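Local structure of alternansucrase (Leuconostoc mesenteroides, 6HVG) at residues D1114-G1119 and A1205-E1210; K1214-Y1219 and I1234-K1239. The protein belongs to glycoside hydrolase family 70, a family of large multidomain enzymes with a TIM-barrel core, and also carries repeats of the choline-binding type. One frame throughout, in Å; residues are numbered along the deposited sequence.

Contact 1 (D1114-G1119 and A1205-E1210)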
loop_
_atom_site.group_PDB
_atom_site.type_symbol
_atom_site.label_atom_id
_atom_site.label_comp_id
_atom_site.label_asym_id
_atom_site.label_seq_id
_atom_site.Cartn_x
_atom_site.Cartn_y
_atom_site.Cartn_z
ATOM N N ASP A 1114 -17.707 -15.106 5.523
ATOM C CA ASP A 1114 -19.157 -15.250 5.405
ATOM C C ASP A 1114 -19.831 -13.903 5.633
ATOM O O ASP A 1114 -19.758 -13.328 6.723
ATOM C CB ASP A 1114 -19.639 -16.255 6.442
ATOM C CG ASP A 1114 -21.053 -16.743 6.196
ATOM O OD1 ASP A 1114 -21.805 -16.101 5.431
ATOM O OD2 ASP A 1114 -21.404 -17.800 6.741
ATOM N N ARG A 1115 -20.480 -13.381 4.601
ATOM C CA ARG A 1115 -21.060 -12.032 4.695
ATOM C C ARG A 1115 -22.279 -11.982 5.619
ATOM O O ARG A 1115 -22.628 -10.909 6.120
ATOM C CB ARG A 1115 -21.470 -11.522 3.331
ATOM C CG ARG A 1115 -20.385 -11.650 2.288
ATOM C CD ARG A 1115 -20.628 -10.783 1.082
ATOM N NE ARG A 1115 -21.907 -11.073 0.495
ATOM C CZ ARG A 1115 -22.470 -10.311 -0.425
ATOM N NH1 ARG A 1115 -21.851 -9.227 -0.878
ATOM N NH2 ARG A 1115 -23.659 -10.648 -0.898
ATOM N N TYR A 1116 -22.939 -13.119 5.833
ATOM C CA TYR A 1116 -24.169 -13.149 6.588
ATOM C C TYR A 1116 -24.007 -13.632 8.032
ATOM O O TYR A 1116 -24.972 -13.578 8.802
ATOM C CB TYR A 1116 -25.176 -14.031 5.880
ATOM C CG TYR A 1116 -25.687 -13.464 4.586
ATOM C CD1 TYR A 1116 -24.976 -13.628 3.415
ATOM C CD2 TYR A 1116 -26.912 -12.810 4.529
ATOM C CE1 TYR A 1116 -25.445 -13.128 2.217
ATOM C CE2 TYR A 1116 -27.399 -12.311 3.336
ATOM C CZ TYR A 1116 -26.656 -12.474 2.181
ATOM O OH TYR A 1116 -27.138 -11.963 1.001
ATOM N N ASP A 1117 -22.820 -14.118 8.401
ATOM C CA ASP A 1117 -22.545 -14.542 9.776
ATOM C C ASP A 1117 -22.100 -13.334 10.589
ATOM O O ASP A 1117 -20.957 -12.876 10.477
ATOM C CB ASP A 1117 -21.457 -15.607 9.787
ATOM C CG ASP A 1117 -21.255 -16.243 11.141
ATOM O OD1 ASP A 1117 -21.732 -15.700 12.136
ATOM O OD2 ASP A 1117 -20.584 -17.291 11.224
ATOM N N LEU A 1118 -23.004 -12.826 11.430
ATOM C CA LEU A 1118 -22.724 -11.668 12.288
ATOM C C LEU A 1118 -22.521 -12.052 13.777
ATOM O O LEU A 1118 -22.632 -11.211 14.673
ATOM C CB LEU A 1118 -23.849 -10.651 12.138
ATOM C CG LEU A 1118 -23.784 -9.809 10.838
ATOM C CD1 LEU A 1118 -24.337 -10.554 9.635
ATOM C CD2 LEU A 1118 -24.507 -8.480 10.995
ATOM N N GLY A 1119 -22.183 -13.316 14.018
ATOM C CA GLY A 1119 -21.865 -13.788 15.356
ATOM C C GLY A 1119 -22.718 -14.955 15.839
ATOM O O GLY A 1119 -22.848 -15.158 17.042
ATOM N N ALA A 1205 -24.908 -19.518 2.181
ATOM C CA ALA A 1205 -25.750 -20.539 1.562
ATOM C C ALA A 1205 -27.161 -20.500 2.113
ATOM O O ALA A 1205 -28.121 -20.662 1.370
ATOM C CB ALA A 1205 -25.134 -21.915 1.749
ATOM N N LYS A 1206 -27.297 -20.286 3.418
ATOM C CA LYS A 1206 -28.622 -20.188 4.034
ATOM C C LYS A 1206 -29.402 -18.998 3.493
ATOM O O LYS A 1206 -30.476 -19.164 2.941
ATOM C CB LYS A 1206 -28.516 -20.071 5.554
ATOM C CG LYS A 1206 -29.841 -20.313 6.246
ATOM C CD LYS A 1206 -29.754 -19.969 7.718
ATOM C CE LYS A 1206 -31.076 -20.206 8.423
ATOM N NZ LYS A 1206 -30.813 -20.257 9.881
ATOM N N TYR A 1207 -28.827 -17.805 3.624
ATOM C CA TYR A 1207 -29.526 -16.556 3.336
ATOM C C TYR A 1207 -29.314 -15.963 1.925
ATOM O O TYR A 1207 -29.995 -15.027 1.546
ATOM C CB TYR A 1207 -29.158 -15.493 4.394
ATOM C CG TYR A 1207 -29.700 -15.761 5.786
ATOM C CD1 TYR A 1207 -31.056 -15.996 6.001
ATOM C CD2 TYR A 1207 -28.864 -15.762 6.887
ATOM C CE1 TYR A 1207 -31.550 -16.243 7.272
ATOM C CE2 TYR A 1207 -29.353 -15.994 8.163
ATOM C CZ TYR A 1207 -30.692 -16.234 8.351
ATOM O OH TYR A 1207 -31.168 -16.447 9.615
ATOM N N GLY A 1208 -28.375 -16.489 1.151
ATOM C CA GLY A 1208 -28.104 -15.959 -0.193
ATOM C C GLY A 1208 -29.345 -15.949 -1.066
ATOM O O GLY A 1208 -30.045 -16.928 -1.137
ATOM N N GLY A 1209 -29.626 -14.812 -1.696
ATOM C CA GLY A 1209 -30.784 -14.639 -2.581
ATOM C C GLY A 1209 -32.203 -14.880 -2.059
ATOM O O GLY A 1209 -33.170 -14.736 -2.805
ATOM N N GLU A 1210 -32.351 -15.219 -0.782
ATOM C CA GLU A 1210 -33.648 -15.640 -0.225
ATOM C C GLU A 1210 -34.737 -14.567 -0.190
ATOM O O GLU A 1210 -35.909 -14.888 -0.227
ATOM C CB GLU A 1210 -33.446 -16.189 1.198
ATOM C CG GLU A 1210 -32.711 -17.528 1.261
ATOM C CD GLU A 1210 -33.541 -18.697 0.770
ATOM O OE1 GLU A 1210 -34.657 -18.902 1.293
ATOM O OE2 GLU A 1210 -33.071 -19.397 -0.146
#
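Tyr1116 and Tyr1207 meet where a loop shaped by two Asx turns packs against the end of helix 1203-1207, within the family 70 region. The apolar contact is between a ring and a methylene group: Tyr1207 CB approaches Tyr1116 obliquely, 3.5 Å from CD2 and 3.8 Å from CE2. The return approach is looser, with Tyr1116 CB at the edge of the Tyr1207 ring, 4.2 Å from CD2. In both tyrosines CG stands anti to the carbonyl carbon (chi1 -69°), beside the backbone N; the rings are not stacked, and it is the CB of Tyr1207 that reaches the other ring. Lys1206 CD lies over one face of the Tyr1207 ring, displaced toward its rim.

Polar bonds set the backbones. Asp1114 OD1 accepts from Tyr1116 N at 3.2 Å, met from above the carboxylate plane, while its OD2 bonds Tyr1203 N at the start of the helix. Beyond the helix, a type II turn runs from Tyr1207 to Glu1210, with Gly1209 at positive phi.

A third residue bridges the two segments. Glu592, on helix 587-601, binds Tyr1116 OH and pairs with Arg1115 NH2 through OE2, while its OE1 takes Gly1209 N. The buried phenol oxygen is thereby satisfied, and the added arginine charge would probably stabilise the carboxylate. The second Asx turn closes with Gly1119 N lying nearly on the C-O axis of Asp1117 OD1, at 3.1 Å.

Contact 2 (K1214-Y1219 and I1234-K1239); sequences KLREEY and IDASTK
Asp1235 OD1 is gripped twice by Ser1237, by OG at 2.6 Å and by the backbone N at 2.8 Å, making an Asx turn in the loop that faces Arg1216 of helix 1212-1218. The two donors divide the oxygen between them: the hydroxyl takes the syn lone pair, whereas the N-H arrives on the anti side, 34° out of the carboxylate plane.

Across the contact, one end of a guanidinium group does the touching. Arg1216 NH2 lies 3.6 Å from Ala1236 C and 3.7 Å from its CB, and Ser1237 N sits near the guanidinium plane at its edge. With CG trans to the backbone N (chi1 -164°) and the chain bent at chi2 and chi3, the arginine spans from helix to loop. Phe1223 of helix 1220-1224 touches both Arg1216 and Ala1236 as a shared apolar neighbour.

A carboxylate just outside the segments joins the two cations. Asp1213 OD1 forms salt bridges with Arg1216 NH1 and Lys1239 NZ, a shared anion consistent with Arg1216 NH2 and Lys1239 NZ lying 4.9 Å apart. The lysine also closes back on its own loop, its NZ giving a 2.9 Å bond to Ala1236 O with a C=O...N angle of 172°.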
loop_
_atom_site.group_PDB
_atom_site.type_symbol
_atom_site.label_atom_id
_atom_site.label_comp_id
_atom_site.label_asym_id
_atom_site.label_seq_id
_atom_site.Cartn_x
_atom_site.Cartn_y
_atom_site.Cartn_z
ATOM N N LYS A 1214 -39.554 -12.181 -2.694
ATOM C CA LYS A 1214 -40.506 -11.341 -1.957
ATOM C C LYS A 1214 -40.392 -9.872 -2.374
ATOM O O LYS A 1214 -41.396 -9.179 -2.496
ATOM C CB LYS A 1214 -40.267 -11.459 -0.446
ATOM C CG LYS A 1214 -41.336 -10.810 0.429
ATOM C CD LYS A 1214 -42.600 -11.667 0.472
ATOM C CE LYS A 1214 -43.889 -10.848 0.431
ATOM N NZ LYS A 1214 -45.037 -11.617 -0.121
ATOM N N LEU A 1215 -39.157 -9.407 -2.576
ATOM C CA LEU A 1215 -38.890 -8.032 -2.990
ATOM C C LEU A 1215 -39.343 -7.723 -4.421
ATOM O O LEU A 1215 -39.796 -6.612 -4.683
ATOM C CB LEU A 1215 -37.407 -7.692 -2.832
ATOM C CG LEU A 1215 -36.891 -7.425 -1.418
ATOM C CD1 LEU A 1215 -35.378 -7.305 -1.426
ATOM C CD2 LEU A 1215 -37.471 -6.162 -0.812
ATOM N N ARG A 1216 -39.211 -8.681 -5.340
ATOM C CA ARG A 1216 -39.622 -8.477 -6.743
ATOM C C ARG A 1216 -41.142 -8.411 -6.856
ATOM O O ARG A 1216 -41.685 -7.581 -7.579
ATOM C CB ARG A 1216 -39.095 -9.599 -7.644
ATOM C CG ARG A 1216 -39.139 -9.266 -9.133
ATOM C CD ARG A 1216 -39.405 -10.472 -10.028
ATOM N NE ARG A 1216 -38.171 -11.142 -10.442
ATOM C CZ ARG A 1216 -37.664 -12.242 -9.889
ATOM N NH1 ARG A 1216 -38.275 -12.842 -8.866
ATOM N NH2 ARG A 1216 -36.524 -12.748 -10.373
ATOM N N GLU A 1217 -41.820 -9.283 -6.119
ATOM C CA GLU A 1217 -43.274 -9.254 -6.012
ATOM C C GLU A 1217 -43.765 -7.897 -5.477
ATOM O O GLU A 1217 -44.682 -7.318 -6.039
ATOM C CB GLU A 1217 -43.750 -10.393 -5.099
ATOM C CG GLU A 1217 -45.255 -10.635 -5.105
ATOM C CD GLU A 1217 -45.675 -11.811 -4.232
ATOM O OE1 GLU A 1217 -44.793 -12.530 -3.722
ATOM O OE2 GLU A 1217 -46.896 -12.029 -4.063
ATOM N N GLU A 1218 -43.146 -7.389 -4.409
ATOM C CA GLU A 1218 -43.594 -6.142 -3.772
ATOM C C GLU A 1218 -43.159 -4.854 -4.464
ATOM O O GLU A 1218 -43.887 -3.869 -4.419
ATOM C CB GLU A 1218 -43.130 -6.068 -2.325
ATOM C CG GLU A 1218 -43.892 -6.976 -1.379
ATOM C CD GLU A 1218 -43.391 -6.837 0.045
ATOM O OE1 GLU A 1218 -43.133 -5.696 0.467
ATOM O OE2 GLU A 1218 -43.250 -7.859 0.748
ATOM N N TYR A 1219 -41.970 -4.838 -5.059
ATOM C CA TYR A 1219 -41.435 -3.606 -5.668
ATOM C C TYR A 1219 -40.829 -3.907 -7.029
ATOM O O TYR A 1219 -39.620 -3.793 -7.197
ATOM C CB TYR A 1219 -40.370 -2.945 -4.761
ATOM C CG TYR A 1219 -40.805 -2.728 -3.332
ATOM C CD1 TYR A 1219 -40.523 -3.670 -2.351
ATOM C CD2 TYR A 1219 -41.501 -1.592 -2.960
ATOM C CE1 TYR A 1219 -40.928 -3.483 -1.034
ATOM C CE2 TYR A 1219 -41.916 -1.393 -1.645
ATOM C CZ TYR A 1219 -41.623 -2.343 -0.692
ATOM O OH TYR A 1219 -42.014 -2.170 0.601
ATOM N N ILE A 1234 -30.827 -5.267 -12.665
ATOM C CA ILE A 1234 -30.333 -6.342 -11.816
ATOM C C ILE A 1234 -31.106 -7.623 -12.110
ATOM O O ILE A 1234 -32.275 -7.593 -12.550
ATOM C CB ILE A 1234 -30.411 -6.009 -10.307
ATOM C CG1 ILE A 1234 -31.854 -5.816 -9.847
ATOM C CG2 ILE A 1234 -29.593 -4.759 -9.978
ATOM C CD1 ILE A 1234 -31.993 -5.783 -8.340
ATOM N N ASP A 1235 -30.436 -8.746 -11.879
ATOM C CA ASP A 1235 -30.954 -10.037 -12.263
ATOM C C ASP A 1235 -31.071 -10.928 -11.034
ATOM O O ASP A 1235 -30.086 -11.479 -10.567
ATOM C CB ASP A 1235 -30.036 -10.651 -13.339
ATOM C CG ASP A 1235 -30.529 -11.986 -13.860
ATOM O OD1 ASP A 1235 -31.619 -12.450 -13.438
ATOM O OD2 ASP A 1235 -29.797 -12.583 -14.689
ATOM N N ALA A 1236 -32.287 -11.050 -10.514
ATOM C CA ALA A 1236 -32.581 -11.982 -9.429
ATOM C C ALA A 1236 -32.997 -13.379 -9.925
ATOM O O ALA A 1236 -33.392 -14.231 -9.119
ATOM C CB ALA A 1236 -33.661 -11.398 -8.518
ATOM N N SER A 1237 -32.911 -13.624 -11.234
ATOM C CA SER A 1237 -33.287 -14.932 -11.792
ATOM C C SER A 1237 -32.280 -16.033 -11.394
ATOM O O SER A 1237 -32.573 -17.223 -11.495
ATOM C CB SER A 1237 -33.430 -14.852 -13.313
ATOM O OG SER A 1237 -32.164 -14.916 -13.949
ATOM N N THR A 1238 -31.097 -15.623 -10.940
ATOM C CA THR A 1238 -30.066 -16.533 -10.448
ATOM C C THR A 1238 -29.646 -16.100 -9.034
ATOM O O THR A 1238 -29.373 -14.922 -8.789
ATOM C CB THR A 1238 -28.863 -16.490 -11.402
ATOM O OG1 THR A 1238 -29.336 -16.593 -12.758
ATOM C CG2 THR A 1238 -27.893 -17.603 -11.121
ATOM N N LYS A 1239 -29.607 -17.047 -8.105
ATOM C CA LYS A 1239 -29.274 -16.754 -6.712
ATOM C C LYS A 1239 -27.851 -17.224 -6.402
ATOM O O LYS A 1239 -27.430 -18.248 -6.921
ATOM C CB LYS A 1239 -30.256 -17.444 -5.756
ATOM C CG LYS A 1239 -31.528 -16.676 -5.479
ATOM C CD LYS A 1239 -32.664 -17.085 -6.387
ATOM C CE LYS A 1239 -33.898 -16.235 -6.140
ATOM N NZ LYS A 1239 -34.711 -16.143 -7.380
#

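Contacts 1 and 2 follow in series along the chain, and the successive helices 1203-1207 and 1212-1218 each meet a loop. Their centres are about 17 Å apart, yet they touch where Gly1209 CA packs on Lys1239 CG at 3.6 Å. Helix 587-601 backs both, offering Glu592 to contact 1 and apolar side chains such as Leu594 to Ile1234 in contact 2. Contact 1 is buried, and a methylene set on a tyrosine ring joins its segments beside that internal carboxylate. Contact 2 is only partly buried; there a long cationic side chain meets a turn, and an arginine and a lysine share one carboxylate. In both, Asx turns shape the loop that receives the helix.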